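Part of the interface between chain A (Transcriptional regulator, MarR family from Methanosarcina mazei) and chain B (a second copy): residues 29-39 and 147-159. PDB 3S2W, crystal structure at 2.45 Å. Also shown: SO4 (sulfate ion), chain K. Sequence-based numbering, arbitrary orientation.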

# COMPACT_ATOMS: atom_id res chain seq x y z
N SER A 29 5.26 0.36 -0.83
CA SER A 29 4.34 1.47 -1.13
C SER A 29 4.09 1.64 -2.63
O SER A 29 2.98 1.92 -3.03
N TYR A 30 5.13 1.50 -3.44
CA TYR A 30 4.95 1.65 -4.88
C TYR A 30 4.21 0.49 -5.52
O TYR A 30 3.34 0.70 -6.38
N LEU A 31 4.54 -0.74 -5.12
CA LEU A 31 3.89 -1.89 -5.71
C LEU A 31 2.41 -1.83 -5.35
O LEU A 31 1.53 -2.04 -6.20
N TYR A 32 2.14 -1.48 -4.11
CA TYR A 32 0.77 -1.23 -3.69
C TYR A 32 0.03 -0.24 -4.60
O TYR A 32 -1.08 -0.50 -5.04
N ARG A 33 0.65 0.90 -4.86
CA ARG A 33 -0.03 1.94 -5.64
C ARG A 33 -0.18 1.55 -7.09
O ARG A 33 -1.22 1.82 -7.69
N TYR A 34 0.85 0.93 -7.65
CA TYR A 34 0.78 0.42 -9.01
C TYR A 34 -0.34 -0.60 -9.07
O TYR A 34 -1.18 -0.58 -9.98
N GLY A 35 -0.34 -1.49 -8.08
CA GLY A 35 -1.37 -2.50 -7.96
C GLY A 35 -2.75 -1.89 -8.01
O GLY A 35 -3.63 -2.42 -8.69
N GLN A 36 -2.94 -0.77 -7.32
CA GLN A 36 -4.28 -0.19 -7.18
C GLN A 36 -4.69 0.41 -8.50
O GLN A 36 -5.88 0.45 -8.83
N ILE A 37 -3.71 0.86 -9.27
CA ILE A 37 -4.01 1.36 -10.60
C ILE A 37 -4.36 0.21 -11.55
O ILE A 37 -5.38 0.25 -12.24
N TYR A 38 -3.52 -0.82 -11.56
CA TYR A 38 -3.70 -1.95 -12.45
C TYR A 38 -5.00 -2.69 -12.14
O TYR A 38 -5.75 -3.02 -13.05
N ILE A 39 -5.24 -2.97 -10.86
CA ILE A 39 -6.48 -3.61 -10.45
C ILE A 39 -7.64 -2.69 -10.79
O ILE A 39 -8.65 -3.11 -11.34
N SER B 147 14.75 -9.38 -5.17
CA SER B 147 13.46 -9.75 -5.71
C SER B 147 12.49 -8.56 -5.77
O SER B 147 11.83 -8.33 -6.81
N LEU B 148 12.41 -7.80 -4.68
CA LEU B 148 11.57 -6.60 -4.66
C LEU B 148 11.91 -5.60 -5.76
O LEU B 148 11.02 -5.06 -6.37
N GLU B 149 13.20 -5.36 -5.98
CA GLU B 149 13.64 -4.48 -7.06
C GLU B 149 13.11 -4.98 -8.40
O GLU B 149 12.62 -4.20 -9.21
N ILE B 150 13.22 -6.28 -8.63
CA ILE B 150 12.75 -6.85 -9.89
C ILE B 150 11.25 -6.67 -9.99
O ILE B 150 10.74 -6.22 -11.02
N MSE B 151 10.54 -6.97 -8.91
CA MSE B 151 9.09 -6.82 -8.94
C MSE B 151 8.71 -5.38 -9.15
O MSE B 151 7.82 -5.06 -9.95
N PHE B 152 9.39 -4.50 -8.42
CA PHE B 152 9.17 -3.07 -8.54
C PHE B 152 9.26 -2.61 -10.00
O PHE B 152 8.39 -1.89 -10.47
N GLU B 153 10.30 -3.04 -10.70
CA GLU B 153 10.49 -2.68 -12.10
C GLU B 153 9.47 -3.34 -13.03
O GLU B 153 9.05 -2.74 -14.01
N ASN B 154 9.09 -4.58 -12.73
CA ASN B 154 8.09 -5.27 -13.52
C ASN B 154 6.80 -4.47 -13.54
O ASN B 154 6.22 -4.26 -14.60
N GLY B 155 6.36 -4.03 -12.36
CA GLY B 155 5.12 -3.28 -12.23
C GLY B 155 5.20 -1.85 -12.75
O GLY B 155 4.20 -1.27 -13.18
N LEU B 156 6.40 -1.29 -12.71
CA LEU B 156 6.62 0.05 -13.23
C LEU B 156 6.44 0.08 -14.74
O LEU B 156 5.95 1.05 -15.30
N LYS B 157 6.84 -1.00 -15.41
CA LYS B 157 6.74 -1.08 -16.86
C LYS B 157 5.28 -1.11 -17.32
O LYS B 157 4.97 -0.65 -18.42
N ILE B 158 4.40 -1.62 -16.47
CA ILE B 158 2.99 -1.78 -16.85
C ILE B 158 2.20 -0.48 -16.69
O ILE B 158 1.07 -0.37 -17.16
N MSE B 159 2.79 0.50 -16.02
CA MSE B 159 2.17 1.81 -15.87
C MSE B 159 2.29 2.62 -17.15
O MSE B 159 1.46 3.49 -17.42

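What fills the centre of the contact? L31(A) (chi1 m, chi2 t) and Y34(A) (chi1 m) do, where the helices run at 28° and their axes come within 9.7 Å. The CA-to-CB bond of L31(A) points sideways, but its end reaches across: CD2 lies 3.5 Å from M151(B) O and 3.7 Å from F152(B) CA. The Y34(A) ring lies close to the backbone of G155(B), with Y34(A) CD2 3.9 Å from G155(B) C.

How do the aromatic rings meet? F152(B), chi1 t, turns its edge toward the face of Y30(A), chi1 m, with the planes at 83°; F152(B) CE2 is 3.5 Å from Y30(A) CB. Its ring lies oblique to that of Y34(A), whose OH approaches L156(B) CD1 at 3.7 Å.

What covers Y34(A) farther along? Selenomethionine M159(B), m at chi1 and chi2, points toward the helix and lays its CG over one ring face. Its SE sits 3.7 Å from Y34(A) CD1, and its CE reaches I37(A) CG2 at 3.9 Å.

Where does polarity enter? No hydrogen bond joins the stretches. Y38(A), chi1 t, packs CD2 against I158(B) CG2 at 3.7 Å, while its OH donates to sulfate O1 at 2.7 Å.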

# COMPACT_ATOMS: atom_id res chain seq x y z
CB SER A 29 4.92 2.77 -0.60
OG SER A 29 5.43 2.58 0.70
CB TYR A 30 6.30 1.84 -5.58
CG TYR A 30 6.80 3.27 -5.53
CD1 TYR A 30 6.43 4.18 -6.51
CD2 TYR A 30 7.64 3.71 -4.50
CE1 TYR A 30 6.88 5.50 -6.48
CE2 TYR A 30 8.09 5.02 -4.45
CZ TYR A 30 7.70 5.91 -5.45
OH TYR A 30 8.14 7.21 -5.41
CB LEU A 31 4.54 -3.18 -5.24
CG LEU A 31 5.92 -3.45 -5.84
CD1 LEU A 31 6.64 -4.50 -5.04
CD2 LEU A 31 5.83 -3.86 -7.29
CB TYR A 32 0.72 -0.73 -2.26
CG TYR A 32 -0.66 -0.27 -1.87
CD1 TYR A 32 -1.66 -1.19 -1.56
CD2 TYR A 32 -0.97 1.08 -1.80
CE1 TYR A 32 -2.94 -0.78 -1.20
CE2 TYR A 32 -2.23 1.50 -1.46
CZ TYR A 32 -3.22 0.57 -1.15
OH TYR A 32 -4.49 1.00 -0.80
CB ARG A 33 0.68 3.28 -5.53
CG ARG A 33 0.58 3.82 -4.12
CD ARG A 33 1.06 5.26 -4.03
NE ARG A 33 1.51 5.52 -2.67
CZ ARG A 33 2.77 5.66 -2.31
NH1 ARG A 33 3.06 5.87 -1.03
NH2 ARG A 33 3.74 5.61 -3.23
CB TYR A 34 2.10 -0.25 -9.41
CG TYR A 34 3.29 0.69 -9.48
CD1 TYR A 34 3.12 2.07 -9.52
CD2 TYR A 34 4.58 0.19 -9.52
CE1 TYR A 34 4.19 2.92 -9.58
CE2 TYR A 34 5.67 1.03 -9.59
CZ TYR A 34 5.48 2.39 -9.62
OH TYR A 34 6.57 3.23 -9.70
CB GLN A 36 -4.39 0.86 -6.06
CG GLN A 36 -4.30 0.32 -4.60
CD GLN A 36 -5.19 -0.89 -4.32
OE1 GLN A 36 -6.33 -0.75 -3.83
NE2 GLN A 36 -4.66 -2.08 -4.58
CB ILE A 37 -2.87 2.24 -11.14
CG1 ILE A 37 -2.85 3.55 -10.36
CG2 ILE A 37 -3.01 2.53 -12.65
CD1 ILE A 37 -1.52 4.17 -10.31
CB TYR A 38 -2.53 -2.92 -12.34
CG TYR A 38 -2.69 -4.10 -13.24
CD1 TYR A 38 -3.36 -5.23 -12.81
CD2 TYR A 38 -2.22 -4.07 -14.54
CE1 TYR A 38 -3.53 -6.31 -13.62
CE2 TYR A 38 -2.39 -5.15 -15.39
CZ TYR A 38 -3.04 -6.27 -14.91
OH TYR A 38 -3.21 -7.36 -15.73
CB ILE A 39 -6.47 -3.91 -8.95
CG1 ILE A 39 -5.34 -4.87 -8.60
CG2 ILE A 39 -7.79 -4.50 -8.50
CD1 ILE A 39 -5.50 -6.22 -9.18
CB SER B 147 12.86 -10.91 -4.91
OG SER B 147 13.69 -12.05 -5.01
CB LEU B 148 11.63 -5.90 -3.31
CG LEU B 148 10.90 -6.62 -2.18
CD1 LEU B 148 11.16 -5.90 -0.86
CD2 LEU B 148 9.42 -6.73 -2.49
CB GLU B 149 15.17 -4.40 -7.13
CG GLU B 149 15.79 -3.57 -6.02
CD GLU B 149 17.33 -3.49 -6.10
OE1 GLU B 149 17.96 -3.20 -5.06
OE2 GLU B 149 17.89 -3.70 -7.20
CB ILE B 150 13.16 -8.33 -10.04
CG1 ILE B 150 14.68 -8.44 -10.22
CG2 ILE B 150 12.47 -8.95 -11.24
CD1 ILE B 150 15.20 -9.89 -10.25
CB MSE B 151 8.47 -7.36 -7.66
CG MSE B 151 8.62 -8.86 -7.54
SE MSE B 151 7.72 -9.60 -5.98
CE MSE B 151 8.27 -11.44 -6.24
CB PHE B 152 10.17 -2.30 -7.67
CG PHE B 152 10.16 -0.83 -7.92
CD1 PHE B 152 11.02 -0.26 -8.84
CD2 PHE B 152 9.26 -0.01 -7.25
CE1 PHE B 152 11.01 1.11 -9.08
CE2 PHE B 152 9.24 1.35 -7.48
CZ PHE B 152 10.12 1.91 -8.39
CB GLU B 153 11.91 -3.05 -12.56
CG GLU B 153 13.03 -2.21 -11.95
CD GLU B 153 14.40 -2.87 -12.09
OE1 GLU B 153 15.35 -2.43 -11.41
OE2 GLU B 153 14.53 -3.83 -12.88
CB ASN B 154 7.83 -6.67 -12.97
CG ASN B 154 8.87 -7.67 -13.40
OD1 ASN B 154 9.41 -7.56 -14.49
ND2 ASN B 154 9.14 -8.65 -12.56
CB LEU B 156 8.01 0.57 -12.86
CG LEU B 156 8.42 1.88 -13.53
CD1 LEU B 156 7.41 3.01 -13.25
CD2 LEU B 156 9.84 2.30 -13.13
CB LYS B 157 7.49 -2.31 -17.39
CG LYS B 157 8.95 -2.37 -16.95
CD LYS B 157 9.68 -3.58 -17.54
CE LYS B 157 9.83 -3.45 -19.05
NZ LYS B 157 10.48 -4.65 -19.67
CB ILE B 158 2.32 -2.95 -16.06
CG1 ILE B 158 2.77 -4.30 -16.62
CG2 ILE B 158 0.82 -2.90 -16.21
CD1 ILE B 158 4.21 -4.35 -17.14
CB MSE B 159 2.83 2.58 -14.73
CG MSE B 159 2.74 1.89 -13.40
SE MSE B 159 0.98 2.00 -12.57
CE MSE B 159 0.16 0.36 -13.27
S SO4 K . -2.35 -7.56 -19.14
O1 SO4 K . -1.84 -8.09 -17.88
O2 SO4 K . -3.39 -8.45 -19.66
O3 SO4 K . -2.93 -6.23 -18.92
O4 SO4 K . -1.26 -7.45 -20.10